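PDB 5J5L: uncharacterized protein from Neosartorya fumigata, which binds arachidonic acid in the interior of an all-helical domain and is probably a constitutive, antigenic mannoprotein of the fungal cell wall. Local coordinates for residues A[11-16]-A[46-51]; A[109-114]-A[143-148]. All coordinates share one frame; numbering follows the deposited sequence. Where two conformers were deposited one is given.

Interaction 1 of 2, residues A[11-16]-A[46-51]; sequences STIKTD and SDIDQA
I13 lays its CD1 against the helical turn from D47 to A51, meeting the carbonyl oxygen of D47, CA of I48 and CB of A51, the last at 3.8 Å. CG1 of I13 is beside the backbone N (chi1 -68°) and anti to the carbonyl carbon, and from there the chain reaches across to the other helix; CG1 of I48 stands 4.1 Å from I13 CD1. These contacts make the buried side of the seam, with L76 and L44 also touching I13.

At the more open side two acids meet. OD2 of D16 and OD2 of D47 are 2.4 Å apart, so short that one of the two acid groups is probably protonated. Their planes are nearly coplanar, 15° apart, although the two side chains cross at about a right angle. The T12 side chain likewise crosses that of D47 at about a right angle, its methyl CG2 3.3 Å from D47 OD2, while the other oxygen of D47, OD1, takes a hydrogen bond from NE2 of Q43, which should help to fix the rotation of that carboxyl group.

The axes of 11-16 and 46-51 approach to 9.3 Å at 163°, the close antiparallel packing of consecutive helices in an up-and-down bundle; through I48, which touches the arachidonic acid, this seam borders the lipid pocket.

Interaction 2 of 2, residues A[109-114]-A[143-148]; sequences ALQSKT and AFSSAI. With ACD (arachidonic acid), chain B.
Q111 lies over one face of the F144 ring, and this is the main apolar contact between the two helices. Its CB sits 3.9 Å from the ring centroid and 17° off the normal, a CH-pi contact, with CA of the same residue also above the centre of the ring. CG of Q111 is anti to the backbone N (chi1 -176°), and the chain beyond it stays extended, running past the phenylalanine in the opposite direction. That carries the amide beyond the ring to the root of the F144 side chain, where CD comes 3.6 Å from F144 CB with the amide plane only 20° from the ring plane. CD1 of I148 closes on Q111 OE1 from a side chain set about at a right angle to the glutamine. CB of L110 packs 3.8 Å from F144 CE1.

Segments 109-114 and 143-148, on helices 100-124 and 127-150, run antiparallel as neighbouring members of the helical bundle that encloses the fatty acid. L110, T114 and F144 belong to its pocket: CD1 of L110 touches C14 of the arachidonic acid, and CZ of F144 lies 3.9 Å from C19, near the methyl end of the lipid.

Polar links between the segments pass through water. One water donates to both OE1 of Q111 (2.7 Å) and OG of S145; a second donates to the same OG and accepts from Q111 NE2. D141 ties both side chains down further, its OD1 bonded to Q111 NE2 and its backbone O to S145 OG. Beside the lipid tail, OG1 of T114 donates to its own helix at L110 O, 2.7 Å away, approaching from above the carbonyl plane while T114 N comes from the opposite face.

The two contacts follow each other along the chain: interaction 1 pairs helices 3-26 and 31-56, and only after helix 63-89 and the short helix 91-97 does interaction 2 pair helices 100-124 and 127-150. Each joins antiparallel helices, and their centres lie 15 Å apart. They meet where helix 31-56 faces helix 100-124. I48 packs there on L110 and T114, its CD1 3.8 Å from L110 CD2. A salt bridge joins D49 OD2 to K113 NZ at 2.7 Å. Since I48, L110, T114 and F144 all border the arachidonic acid, helices 31-56, 100-124 and 127-150 together wall in part of the lipid pocket.

Interaction 1 of 2, residues A[11-16]-A[46-51]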
loop_
_atom_site.group_PDB
_atom_site.type_symbol
_atom_site.label_atom_id
_atom_site.label_comp_id
_atom_site.label_asym_id
_atom_site.label_seq_id
_atom_site.Cartn_x
_atom_site.Cartn_y
_atom_site.Cartn_z
ATOM N N SER A 11 -5.741 1.490 9.048
ATOM C CA SER A 11 -4.813 2.237 9.907
ATOM C C SER A 11 -3.507 1.468 10.100
ATOM O O SER A 11 -2.422 2.045 10.092
ATOM C CB SER A 11 -5.449 2.504 11.259
ATOM O OG SER A 11 -4.639 3.348 12.059
ATOM N N THR A 12 -3.625 0.159 10.280
ATOM C CA THR A 12 -2.458 -0.712 10.422
ATOM C C THR A 12 -1.595 -0.632 9.154
ATOM O O THR A 12 -0.362 -0.554 9.214
ATOM C CB THR A 12 -2.906 -2.160 10.714
ATOM O OG1 THR A 12 -3.550 -2.218 12.000
ATOM C CG2 THR A 12 -1.726 -3.126 10.711
ATOM N N ILE A 13 -2.243 -0.642 8.002
ATOM C CA ILE A 13 -1.538 -0.466 6.730
ATOM C C ILE A 13 -0.795 0.883 6.697
ATOM O O ILE A 13 0.389 0.941 6.325
ATOM C CB ILE A 13 -2.502 -0.615 5.533
ATOM C CG1 ILE A 13 -2.981 -2.072 5.438
ATOM C CG2 ILE A 13 -1.841 -0.165 4.237
ATOM C CD1 ILE A 13 -4.255 -2.259 4.638
ATOM N N LYS A 14 -1.481 1.941 7.105
ATOM C CA LYS A 14 -0.876 3.277 7.144
ATOM C C LYS A 14 0.375 3.258 8.013
ATOM O O LYS A 14 1.435 3.771 7.630
ATOM C CB LYS A 14 -1.875 4.292 7.705
ATOM C CG LYS A 14 -1.435 5.744 7.569
ATOM C CD LYS A 14 -2.470 6.659 8.203
ATOM C CE LYS A 14 -2.253 8.117 7.853
ATOM N NZ LYS A 14 -2.927 8.483 6.573
ATOM N N THR A 15 0.253 2.673 9.196
ATOM C CA THR A 15 1.402 2.561 10.091
ATOM C C THR A 15 2.555 1.784 9.454
ATOM O O THR A 15 3.710 2.233 9.512
ATOM C CB THR A 15 0.975 1.974 11.444
ATOM O OG1 THR A 15 -0.018 2.835 11.991
ATOM C CG2 THR A 15 2.148 1.895 12.407
ATOM N N ASP A 16 2.249 0.652 8.807
ATOM C CA ASP A 16 3.261 -0.153 8.115
ATOM C C ASP A 16 4.016 0.669 7.070
ATOM O O ASP A 16 5.245 0.595 6.984
ATOM C CB ASP A 16 2.632 -1.337 7.374
ATOM C CG ASP A 16 2.012 -2.388 8.287
ATOM O OD1 ASP A 16 2.369 -2.521 9.498
ATOM O OD2 ASP A 16 1.171 -3.160 7.742
ATOM N N SER A 46 0.848 -8.796 4.238
ATOM C CA SER A 46 -0.101 -9.556 5.037
ATOM C C SER A 46 -1.273 -8.674 5.475
ATOM O O SER A 46 -2.427 -9.102 5.449
ATOM C CB SER A 46 0.606 -10.124 6.273
ATOM O OG SER A 46 -0.243 -10.966 7.021
ATOM N N ASP A 47 -0.951 -7.466 5.917
ATOM C CA ASP A 47 -1.961 -6.521 6.398
ATOM C C ASP A 47 -2.898 -6.051 5.281
ATOM O O ASP A 47 -4.102 -5.864 5.523
ATOM C CB ASP A 47 -1.281 -5.344 7.115
ATOM C CG ASP A 47 -0.620 -5.768 8.455
ATOM O OD1 ASP A 47 -1.014 -6.804 9.034
ATOM O OD2 ASP A 47 0.290 -5.057 8.935
ATOM N N ILE A 48 -2.374 -5.887 4.074
ATOM C CA ILE A 48 -3.215 -5.519 2.933
ATOM C C ILE A 48 -4.159 -6.686 2.627
ATOM O O ILE A 48 -5.355 -6.487 2.438
ATOM C CB ILE A 48 -2.377 -5.157 1.681
ATOM C CG1 ILE A 48 -1.594 -3.842 1.903
ATOM C CG2 ILE A 48 -3.273 -5.026 0.450
ATOM C CD1 ILE A 48 -0.479 -3.598 0.928
ATOM N N ASP A 49 -3.612 -7.894 2.584
ATOM C CA ASP A 49 -4.412 -9.097 2.325
ATOM C C ASP A 49 -5.475 -9.294 3.409
ATOM O O ASP A 49 -6.597 -9.709 3.100
ATOM C CB ASP A 49 -3.527 -10.335 2.199
ATOM C CG ASP A 49 -2.745 -10.369 0.884
ATOM O OD1 ASP A 49 -3.054 -9.569 -0.034
ATOM O OD2 ASP A 49 -1.819 -11.189 0.765
ATOM N N GLN A 50 -5.151 -8.951 4.663
ATOM C CA GLN A 50 -6.133 -9.043 5.747
ATOM C C GLN A 50 -7.288 -8.066 5.516
ATOM O O GLN A 50 -8.458 -8.432 5.689
ATOM C CB GLN A 50 -5.476 -8.784 7.106
ATOM C CG GLN A 50 -6.446 -8.833 8.291
ATOM C CD GLN A 50 -7.055 -10.207 8.489
ATOM O OE1 GLN A 50 -8.266 -10.387 8.354
ATOM N NE2 GLN A 50 -6.218 -11.190 8.789
ATOM N N ALA A 51 -6.955 -6.832 5.142
ATOM C CA ALA A 51 -7.962 -5.812 4.816
ATOM C C ALA A 51 -8.886 -6.277 3.677
ATOM O O ALA A 51 -10.110 -6.129 3.759
ATOM C CB ALA A 51 -7.305 -4.492 4.461
#

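Interaction 2 of 2, residues A[109-114]-A[143-148]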
loop_
_atom_site.group_PDB
_atom_site.type_symbol
_atom_site.label_atom_id
_atom_site.label_comp_id
_atom_site.label_asym_id
_atom_site.label_seq_id
_atom_site.Cartn_x
_atom_site.Cartn_y
_atom_site.Cartn_z
ATOM N N ALA A 109 4.090 -7.267 -6.117
ATOM C CA ALA A 109 3.188 -7.880 -5.129
ATOM C C ALA A 109 2.295 -6.852 -4.470
ATOM O O ALA A 109 1.087 -7.050 -4.330
ATOM C CB ALA A 109 3.977 -8.638 -4.067
ATOM N N LEU A 110 2.892 -5.746 -4.039
ATOM C CA LEU A 110 2.136 -4.701 -3.366
ATOM C C LEU A 110 1.100 -4.046 -4.270
ATOM O O LEU A 110 -0.025 -3.768 -3.822
ATOM C CB LEU A 110 3.088 -3.650 -2.808
ATOM C CG LEU A 110 3.878 -4.117 -1.573
ATOM C CD1 LEU A 110 5.077 -3.196 -1.366
ATOM C CD2 LEU A 110 3.016 -4.185 -0.316
ATOM N N GLN A 111 1.462 -3.812 -5.528
ATOM C CA GLN A 111 0.503 -3.262 -6.469
ATOM C C GLN A 111 -0.666 -4.243 -6.634
ATOM O O GLN A 111 -1.825 -3.831 -6.585
ATOM C CB GLN A 111 1.108 -2.938 -7.823
ATOM C CG GLN A 111 0.065 -2.288 -8.720
ATOM C CD GLN A 111 0.600 -1.699 -9.992
ATOM O OE1 GLN A 111 1.660 -2.072 -10.481
ATOM N NE2 GLN A 111 -0.166 -0.781 -10.559
ATOM N N SER A 112 -0.371 -5.525 -6.861
ATOM C CA SER A 112 -1.429 -6.520 -7.030
ATOM C C SER A 112 -2.362 -6.567 -5.823
ATOM O O SER A 112 -3.612 -6.583 -5.956
ATOM C CB SER A 112 -0.815 -7.905 -7.267
ATOM O OG SER A 112 -1.820 -8.880 -7.454
ATOM N N LYS A 113 -1.757 -6.612 -4.647
ATOM C CA LYS A 113 -2.516 -6.748 -3.403
ATOM C C LYS A 113 -3.319 -5.476 -3.098
ATOM O O LYS A 113 -4.470 -5.560 -2.644
ATOM C CB LYS A 113 -1.596 -7.138 -2.244
ATOM C CG LYS A 113 -1.003 -8.531 -2.375
ATOM C CD LYS A 113 0.008 -8.816 -1.279
ATOM C CE LYS A 113 0.655 -10.177 -1.490
ATOM N NZ LYS A 113 -0.340 -11.283 -1.497
ATOM N N THR A 114 -2.728 -4.319 -3.378
ATOM C CA THR A 114 -3.422 -3.034 -3.181
ATOM C C THR A 114 -4.594 -2.898 -4.173
ATOM O O THR A 114 -5.688 -2.437 -3.811
ATOM C CB THR A 114 -2.461 -1.856 -3.351
ATOM O OG1 THR A 114 -1.405 -1.983 -2.392
ATOM C CG2 THR A 114 -3.188 -0.503 -3.147
ATOM N N ALA A 143 1.645 5.678 -9.511
ATOM C CA ALA A 143 2.840 5.793 -8.683
ATOM C C ALA A 143 3.635 4.478 -8.628
ATOM O O ALA A 143 4.861 4.474 -8.760
ATOM C CB ALA A 143 2.481 6.272 -7.282
ATOM N N PHE A 144 2.924 3.363 -8.470
ATOM C CA PHE A 144 3.550 2.048 -8.541
ATOM C C PHE A 144 4.239 1.847 -9.896
ATOM O O PHE A 144 5.373 1.368 -9.957
ATOM C CB PHE A 144 2.513 0.924 -8.338
ATOM C CG PHE A 144 2.282 0.543 -6.902
ATOM C CD1 PHE A 144 3.290 -0.043 -6.143
ATOM C CD2 PHE A 144 1.026 0.704 -6.336
ATOM C CE1 PHE A 144 3.051 -0.417 -4.834
ATOM C CE2 PHE A 144 0.788 0.333 -5.020
ATOM C CZ PHE A 144 1.801 -0.217 -4.274
ATOM N N SER A 145 3.558 2.192 -10.981
ATOM C CA SER A 145 4.112 1.997 -12.334
ATOM C C SER A 145 5.414 2.765 -12.496
ATOM O O SER A 145 6.362 2.273 -13.090
ATOM C CB SER A 145 3.134 2.423 -13.421
ATOM O OG SER A 145 1.925 1.672 -13.324
ATOM N N SER A 146 5.463 3.986 -11.973
ATOM C CA SER A 146 6.678 4.777 -12.057
ATOM C C SER A 146 7.832 4.096 -11.272
ATOM O O SER A 146 8.932 3.946 -11.781
ATOM C CB SER A 146 6.391 6.204 -11.575
ATOM O OG SER A 146 7.544 7.007 -11.621
ATOM N N ALA A 147 7.582 3.693 -10.033
ATOM C CA ALA A 147 8.616 3.020 -9.237
ATOM C C ALA A 147 9.079 1.718 -9.871
ATOM O O ALA A 147 10.269 1.428 -9.907
ATOM C CB ALA A 147 8.137 2.792 -7.816
ATOM N N ILE A 148 8.133 0.941 -10.382
ATOM C CA ILE A 148 8.475 -0.292 -11.109
ATOM C C ILE A 148 9.363 -0.020 -12.309
ATOM O O ILE A 148 10.347 -0.733 -12.544
ATOM C CB ILE A 148 7.191 -1.076 -11.497
ATOM C CG1 ILE A 148 6.536 -1.675 -10.239
ATOM C CG2 ILE A 148 7.497 -2.165 -12.519
ATOM C CD1 ILE A 148 5.081 -2.053 -10.431
HETATM C C1 ACD B . 15.724 -0.632 3.082
HETATM C C2 ACD B . 15.079 -1.432 1.975
HETATM C C3 ACD B . 15.981 -1.452 0.758
HETATM C C4 ACD B . 15.515 -2.512 -0.242
HETATM C C5 ACD B . 15.393 -3.856 0.436
HETATM C C6 ACD B . 14.265 -4.586 0.512
HETATM C C7 ACD B . 12.962 -4.199 -0.141
HETATM C C8 ACD B . 11.935 -3.685 0.855
HETATM C C9 ACD B . 11.058 -2.705 0.580
HETATM C C10 ACD B . 10.985 -1.931 -0.725
HETATM C C11 ACD B . 9.905 -2.475 -1.624
HETATM C C12 ACD B . 8.792 -1.836 -2.009
HETATM C C13 ACD B . 8.350 -0.444 -1.605
HETATM C C14 ACD B . 7.515 -0.629 -0.350
HETATM C C15 ACD B . 6.465 0.128 -0.014
HETATM C C16 ACD B . 5.963 1.266 -0.857
HETATM C C17 ACD B . 4.535 1.597 -0.448
HETATM C C18 ACD B . 3.564 0.496 -0.836
HETATM C C19 ACD B . 2.137 0.906 -0.565
HETATM C C20 ACD B . 1.202 -0.251 -0.323
HETATM O O1 ACD B . 15.463 0.578 3.080
HETATM O O2 ACD B . 16.442 -1.179 3.941
HETATM O O HOH W 1 2.392 -1.078 -12.877
HETATM O O HOH W 2 -0.658 0.532 -13.438
#